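Local coordinates for N-methyltransferase (Streptoalloteichus sp. ATCC 53650, PDB 5BSZ), which probably transfers a methyl group from S-adenosylmethionine to the amino nitrogen of a trideoxysugar on the way to kedarcidin, at residues Lys28-Glu33 and Gly59-His64; Ala34-Arg39 and Thr231-Pro236. One frame throughout, in Å; residues are numbered along the deposited sequence.

Contact 1 of 2, residues Lys28-Glu33 and Gly59-His64. With SAH (S-adenosyl-L-homocysteine), chain B.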
loop_
_atom_site.group_PDB
_atom_site.type_symbol
_atom_site.label_atom_id
_atom_site.label_comp_id
_atom_site.label_asym_id
_atom_site.label_seq_id
_atom_site.Cartn_x
_atom_site.Cartn_y
_atom_site.Cartn_z
ATOM N N LYS A 28 -2.962 -8.125 -28.263
ATOM C CA LYS A 28 -3.514 -7.085 -29.114
ATOM C C LYS A 28 -3.033 -7.254 -30.538
ATOM O O LYS A 28 -1.836 -7.412 -30.769
ATOM C CB LYS A 28 -3.077 -5.719 -28.602
ATOM C CG LYS A 28 -3.625 -4.576 -29.439
ATOM C CD LYS A 28 -3.592 -3.307 -28.617
ATOM C CE LYS A 28 -4.088 -2.140 -29.431
ATOM N NZ LYS A 28 -5.576 -2.106 -29.426
ATOM N N ASP A 29 -3.951 -7.139 -31.492
ATOM C CA ASP A 29 -3.627 -7.344 -32.891
ATOM C C ASP A 29 -3.333 -6.008 -33.576
ATOM O O ASP A 29 -4.206 -5.355 -34.184
ATOM C CB ASP A 29 -4.764 -8.083 -33.572
ATOM C CG ASP A 29 -4.344 -8.704 -34.862
ATOM O OD1 ASP A 29 -5.108 -9.557 -35.331
ATOM O OD2 ASP A 29 -3.270 -8.358 -35.403
ATOM N N PHE A 30 -2.082 -5.590 -33.442
ATOM C CA PHE A 30 -1.691 -4.294 -33.963
ATOM C C PHE A 30 -1.868 -4.325 -35.466
ATOM O O PHE A 30 -2.342 -3.372 -36.081
ATOM C CB PHE A 30 -0.258 -4.014 -33.545
ATOM C CG PHE A 30 -0.156 -3.526 -32.138
ATOM C CD1 PHE A 30 -0.365 -2.184 -31.846
ATOM C CD2 PHE A 30 0.140 -4.397 -31.112
ATOM C CE1 PHE A 30 -0.296 -1.722 -30.539
ATOM C CE2 PHE A 30 0.226 -3.943 -29.804
ATOM C CZ PHE A 30 -0.019 -2.604 -29.512
ATOM N N ALA A 31 -1.534 -5.475 -36.042
ATOM C CA ALA A 31 -1.646 -5.702 -37.479
ATOM C C ALA A 31 -3.061 -5.515 -38.018
ATOM O O ALA A 31 -3.258 -4.774 -38.999
ATOM C CB ALA A 31 -1.088 -7.079 -37.828
ATOM N N ALA A 32 -4.039 -6.144 -37.367
ATOM C CA ALA A 32 -5.441 -6.018 -37.759
ATOM C C ALA A 32 -5.845 -4.560 -37.693
ATOM O O ALA A 32 -6.536 -4.076 -38.561
ATOM C CB ALA A 32 -6.385 -6.785 -36.822
ATOM N N GLU A 33 -5.475 -3.891 -36.616
ATOM C CA GLU A 33 -5.931 -2.519 -36.384
ATOM C C GLU A 33 -5.273 -1.553 -37.381
ATOM O O GLU A 33 -5.964 -0.702 -37.928
ATOM C CB GLU A 33 -5.723 -2.106 -34.920
ATOM C CG GLU A 33 -6.472 -2.954 -33.887
ATOM C CD GLU A 33 -6.178 -2.616 -32.428
ATOM O OE1 GLU A 33 -5.108 -2.048 -32.130
ATOM O OE2 GLU A 33 -7.002 -2.983 -31.552
ATOM N N GLY A 59 4.238 3.368 -30.373
ATOM C CA GLY A 59 4.524 3.479 -31.797
ATOM C C GLY A 59 4.355 2.184 -32.581
ATOM O O GLY A 59 4.724 2.086 -33.760
ATOM N N GLU A 60 3.742 1.186 -31.953
ATOM C CA GLU A 60 3.611 -0.069 -32.629
ATOM C C GLU A 60 2.676 -0.069 -33.833
ATOM O O GLU A 60 2.977 -0.734 -34.843
ATOM C CB GLU A 60 3.282 -1.172 -31.631
ATOM C CG GLU A 60 3.232 -2.509 -32.319
ATOM C CD GLU A 60 4.597 -3.175 -32.336
ATOM O OE1 GLU A 60 4.639 -4.358 -32.729
ATOM O OE2 GLU A 60 5.592 -2.539 -31.925
ATOM N N HIS A 61 1.549 0.640 -33.763
ATOM C CA HIS A 61 0.723 0.753 -34.940
ATOM C C HIS A 61 1.528 1.463 -36.060
ATOM O O HIS A 61 1.436 1.089 -37.226
ATOM C CB HIS A 61 -0.564 1.546 -34.704
ATOM C CG HIS A 61 -1.582 0.840 -33.849
ATOM N ND1 HIS A 61 -1.768 1.126 -32.513
ATOM C CD2 HIS A 61 -2.496 -0.115 -34.159
ATOM C CE1 HIS A 61 -2.728 0.347 -32.033
ATOM N NE2 HIS A 61 -3.215 -0.384 -33.017
ATOM N N LEU A 62 2.252 2.518 -35.719
ATOM C CA LEU A 62 3.060 3.214 -36.736
ATOM C C LEU A 62 4.067 2.278 -37.440
ATOM O O LEU A 62 4.319 2.402 -38.650
ATOM C CB LEU A 62 3.782 4.430 -36.099
ATOM C CG LEU A 62 2.977 5.700 -35.902
ATOM C CD1 LEU A 62 3.765 6.710 -35.060
ATOM C CD2 LEU A 62 2.621 6.222 -37.277
ATOM N N ALA A 63 4.621 1.337 -36.683
ATOM C CA ALA A 63 5.580 0.377 -37.228
ATOM C C ALA A 63 4.923 -0.481 -38.291
ATOM O O ALA A 63 5.554 -0.803 -39.303
ATOM C CB ALA A 63 6.214 -0.464 -36.120
ATOM N N HIS A 64 3.638 -0.803 -38.118
ATOM C CA HIS A 64 2.881 -1.370 -39.231
ATOM C C HIS A 64 2.515 -0.414 -40.336
ATOM O O HIS A 64 2.592 -0.733 -41.523
ATOM C CB HIS A 64 1.623 -2.107 -38.746
ATOM C CG HIS A 64 1.945 -3.243 -37.820
ATOM N ND1 HIS A 64 2.028 -4.544 -38.244
ATOM C CD2 HIS A 64 2.264 -3.262 -36.505
ATOM C CE1 HIS A 64 2.338 -5.326 -37.225
ATOM N NE2 HIS A 64 2.492 -4.569 -36.157
HETATM N N SAH B . -3.059 4.615 -29.563
HETATM C CA SAH B . -2.154 3.790 -28.678
HETATM C CB SAH B . -2.068 4.282 -27.217
HETATM C CG SAH B . -2.787 3.579 -26.093
HETATM S SD SAH B . -2.596 4.195 -24.454
HETATM C C SAH B . -2.582 2.371 -28.906
HETATM O O SAH B . -3.590 2.044 -29.519
HETATM O OXT SAH B . -1.829 1.495 -28.605
HETATM C "C5'" SAH B . -3.188 5.866 -24.484
HETATM C "C4'" SAH B . -2.017 6.824 -24.774
HETATM O "O4'" SAH B . -2.488 8.182 -24.870
HETATM C "C3'" SAH B . -0.981 6.861 -23.655
HETATM O "O3'" SAH B . 0.277 6.524 -24.233
HETATM C "C2'" SAH B . -0.918 8.286 -23.127
HETATM O "O2'" SAH B . 0.434 8.710 -22.817
HETATM C "C1'" SAH B . -1.547 9.052 -24.261
HETATM N N9 SAH B . -2.219 10.308 -23.875
HETATM C C8 SAH B . -3.011 10.530 -22.784
HETATM N N7 SAH B . -3.425 11.817 -22.759
HETATM C C5 SAH B . -2.853 12.423 -23.831
HETATM C C6 SAH B . -2.867 13.780 -24.372
HETATM N N6 SAH B . -3.606 14.678 -23.694
HETATM N N1 SAH B . -2.178 14.000 -25.515
HETATM C C2 SAH B . -1.441 13.062 -26.118
HETATM N N3 SAH B . -1.374 11.788 -25.693
HETATM C C4 SAH B . -2.055 11.430 -24.578
#
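Phe30 and His61 form an edge-to-face aromatic pair where the first turn of helix 30-44 packs against helix 60-65, beside bound SAH in the Rossmann-like methyltransferase fold. Their centroids are 4.7 Å apart with planes inclined at 61°, and Phe30 CD1 stands over the centre of the imidazole. The phenyl ring is itself held between two aliphatic chains. On one face Glu60 CG makes a CH-pi contact, 3.7 Å from the ring centroid; it is placed there because CG is anti to the backbone N (chi1 -176°). Lys28 CG lies over the opposite face, toward the rim. At the edge of His61, NE2 donates to Glu33 OE1, with carboxylate and ring only 17° from coplanar, although the placement of that oxygen is less certain. Glu33 OE2 presents its syn lone pair to Lys28 NZ in a salt bridge of 2.7 Å, linking the lysine ahead of the helix to the carboxylate that meets the histidine. His61 CE1 lies 3.2 Å from SAH O, so the imidazole edge forms part of the cofactor pocket. Farther along, the His64 ring lies flat on the backbone at Ala31, whose CB is 3.9 Å from His64 CE1. Asp29 N-caps helix 30-44, its OD2 accepting from Ala32 N at 3.1 Å. Gly59 occupies the same position before helix 60-65. Around the pair, Lys88 takes the carboxylate of Glu60 in a salt bridge, Thr115 touches Lys28 and Glu33, and His61 rests on Asp53 of strand 50-54, the central-sheet strand that precedes helix 60-65.

Contact 2 of 2, residues Ala34-Arg39 and Thr231-Pro236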
loop_
_atom_site.group_PDB
_atom_site.type_symbol
_atom_site.label_atom_id
_atom_site.label_comp_id
_atom_site.label_asym_id
_atom_site.label_seq_id
_atom_site.Cartn_x
_atom_site.Cartn_y
_atom_site.Cartn_z
ATOM N N ALA A 34 -3.965 -1.693 -37.609
ATOM C CA ALA A 34 -3.299 -0.921 -38.655
ATOM C C ALA A 34 -3.989 -1.118 -40.002
ATOM O O ALA A 34 -4.182 -0.186 -40.777
ATOM C CB ALA A 34 -1.839 -1.281 -38.722
ATOM N N GLU A 35 -4.400 -2.354 -40.262
ATOM C CA GLU A 35 -5.156 -2.671 -41.468
ATOM C C GLU A 35 -6.479 -1.933 -41.585
ATOM O O GLU A 35 -6.829 -1.429 -42.691
ATOM C CB GLU A 35 -5.286 -4.207 -41.602
ATOM C CG GLU A 35 -6.106 -4.726 -42.775
ATOM C CD GLU A 35 -5.642 -4.197 -44.115
ATOM O OE1 GLU A 35 -6.520 -4.046 -45.005
ATOM O OE2 GLU A 35 -4.449 -3.802 -44.254
ATOM N N TRP A 36 -7.247 -1.851 -40.485
ATOM C CA TRP A 36 -8.434 -0.990 -40.549
ATOM C C TRP A 36 -8.128 0.394 -41.093
ATOM O O TRP A 36 -8.831 0.922 -41.951
ATOM C CB TRP A 36 -9.111 -0.740 -39.209
ATOM C CG TRP A 36 -9.492 -1.938 -38.417
ATOM C CD1 TRP A 36 -9.785 -3.188 -38.884
ATOM C CD2 TRP A 36 -9.629 -1.990 -36.987
ATOM N NE1 TRP A 36 -10.061 -4.031 -37.821
ATOM C CE2 TRP A 36 -10.011 -3.314 -36.654
ATOM C CE3 TRP A 36 -9.485 -1.045 -35.964
ATOM C CZ2 TRP A 36 -10.243 -3.716 -35.343
ATOM C CZ3 TRP A 36 -9.719 -1.454 -34.643
ATOM C CH2 TRP A 36 -10.101 -2.766 -34.356
ATOM N N VAL A 37 -7.103 1.020 -40.528
ATOM C CA VAL A 37 -6.756 2.390 -40.885
ATOM C C VAL A 37 -6.357 2.440 -42.377
ATOM O O VAL A 37 -6.882 3.255 -43.133
ATOM C CB VAL A 37 -5.573 2.914 -40.026
ATOM C CG1 VAL A 37 -5.154 4.312 -40.504
ATOM C CG2 VAL A 37 -5.960 2.958 -38.543
ATOM N N ARG A 38 -5.455 1.563 -42.788
ATOM C CA ARG A 38 -4.939 1.544 -44.161
ATOM C C ARG A 38 -6.105 1.465 -45.167
ATOM O O ARG A 38 -6.215 2.232 -46.131
ATOM C CB ARG A 38 -3.976 0.360 -44.359
ATOM C CG ARG A 38 -3.478 0.212 -45.812
ATOM C CD ARG A 38 -2.903 -1.170 -46.123
ATOM N NE ARG A 38 -4.026 -2.061 -46.369
ATOM C CZ ARG A 38 -4.752 -2.054 -47.495
ATOM N NH1 ARG A 38 -4.395 -1.320 -48.551
ATOM N NH2 ARG A 38 -5.823 -2.837 -47.567
ATOM N N ARG A 39 -7.011 0.540 -44.883
ATOM C CA ARG A 39 -8.128 0.213 -45.762
ATOM C C ARG A 39 -9.098 1.363 -45.870
ATOM O O ARG A 39 -9.474 1.765 -46.979
ATOM C CB ARG A 39 -8.830 -1.049 -45.246
ATOM C CG ARG A 39 -10.000 -1.558 -46.060
ATOM C CD ARG A 39 -10.783 -2.613 -45.281
ATOM N NE ARG A 39 -12.201 -2.272 -45.329
ATOM C CZ ARG A 39 -13.201 -3.143 -45.303
ATOM N NH1 ARG A 39 -14.449 -2.700 -45.369
ATOM N NH2 ARG A 39 -12.964 -4.442 -45.192
ATOM N N THR A 231 -19.167 0.097 -39.625
ATOM C CA THR A 231 -19.313 -1.077 -38.727
ATOM C C THR A 231 -18.633 -2.374 -39.180
ATOM O O THR A 231 -18.564 -3.349 -38.432
ATOM C CB THR A 231 -20.796 -1.335 -38.463
ATOM O OG1 THR A 231 -21.420 -1.718 -39.691
ATOM C CG2 THR A 231 -21.437 -0.051 -37.971
ATOM N N ASP A 232 -18.044 -2.377 -40.368
ATOM C CA ASP A 232 -17.353 -3.562 -40.864
ATOM C C ASP A 232 -15.849 -3.444 -40.604
ATOM O O ASP A 232 -15.069 -4.284 -41.041
ATOM C CB ASP A 232 -17.654 -3.789 -42.361
ATOM C CG ASP A 232 -17.355 -2.564 -43.227
ATOM O OD1 ASP A 232 -17.669 -1.416 -42.835
ATOM O OD2 ASP A 232 -16.798 -2.739 -44.326
ATOM N N VAL A 233 -15.430 -2.413 -39.876
ATOM C CA VAL A 233 -14.052 -2.354 -39.406
ATOM C C VAL A 233 -14.132 -1.895 -37.965
ATOM O O VAL A 233 -15.203 -1.503 -37.513
ATOM C CB VAL A 233 -13.226 -1.309 -40.204
ATOM C CG1 VAL A 233 -12.720 -1.913 -41.507
ATOM C CG2 VAL A 233 -14.048 -0.044 -40.492
ATOM N N GLY A 234 -13.011 -1.891 -37.256
ATOM C CA GLY A 234 -13.080 -1.601 -35.810
ATOM C C GLY A 234 -13.638 -2.789 -35.032
ATOM O O GLY A 234 -13.863 -3.832 -35.616
ATOM N N GLN A 235 -13.788 -2.653 -33.718
ATOM C CA GLN A 235 -14.295 -3.715 -32.867
ATOM C C GLN A 235 -15.788 -3.880 -33.095
ATOM O O GLN A 235 -16.498 -2.903 -33.468
ATOM C CB GLN A 235 -13.971 -3.409 -31.387
ATOM C CG GLN A 235 -12.470 -3.238 -31.134
ATOM C CD GLN A 235 -12.012 -3.376 -29.700
ATOM O OE1 GLN A 235 -10.967 -2.818 -29.283
ATOM N NE2 GLN A 235 -12.756 -4.158 -28.934
ATOM N N PRO A 236 -16.270 -5.122 -32.926
ATOM C CA PRO A 236 -17.715 -5.361 -32.997
ATOM C C PRO A 236 -18.477 -4.485 -32.024
ATOM O O PRO A 236 -18.029 -4.293 -30.901
ATOM C CB PRO A 236 -17.831 -6.845 -32.608
ATOM C CG PRO A 236 -16.566 -7.429 -33.134
ATOM C CD PRO A 236 -15.534 -6.388 -32.802
HETATM O O HOH W 1 -15.722 -0.084 -44.291
#
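The indole of Trp36 lies flat against the backbone of Val233 and Gly234, joining helix 30-44 to the loop between strands 225-230 and 240-245, an antiparallel pair edging the mixed sheet. The main interaction is a CH-pi contact: Gly234 CA sits 3.3 Å from the centroid of the six-membered ring and only 3° off its normal, almost directly above the face. Gly234 N covers the same face nearer the ring fusion, 3.4 Å from Trp36 CE2. Trp36 CG stands anti to the carbonyl carbon (chi1 -54°), from where the indole extends to the loop. At Gly234 the backbone angles would press a CB against the preceding carbonyl O, which accounts for glycine at this point of the loop. Apolar contacts border the CH-pi contact on two sides, with Val233 CB 4.1 Å from Trp36 CD1 at the pyrrole end and Gln235 CG 4.0 Å from Trp36 CH2 at the benzene end. One helical turn on, Arg39 NH1 reaches Asp232 OD2 in a 2.6 Å salt bridge, meeting it through the guanidinium edge, with the two planar groups turned 65° apart. A water reinforces the pair, accepting from Arg39 NH1 at 3.1 Å and donating to Asp232 OD1. Val233 CG1 lies over one guanidinium face, toward its rim, while the buried Arg39 NE has no polar partner. Within the helix, Arg38 grips Glu35 side-on through NE and NH2. On the sheet side Leu240 of strand 240-245 touches both Trp36 and Val233; Ala34 and Val37 pack on Leu65 of helix 60-65, and Gln235 rests on Trp150 of the thymidine pocket.

Contacts 1 and 2 use successive parts of helix 30-44, and their centres are 12 Å apart. They meet directly where His64 CB packs 3.6 Å from Ala34 CB. Helix 30-44 meets helix 60-65 through Phe30, Ala31, Glu33 and Ala34, and the loop 231-236 through Trp36 and Arg39. The two contacts differ in their relation to the ligands. Contact 1 reaches SAH itself through His61, whereas the nearest atoms of Trp36 in contact 2 and SAH are about 9 Å apart. Contact 2 comes closer to thymidine: nearest atoms put the Gln235 side chain about 5 Å from it, against about 9 Å for Lys28.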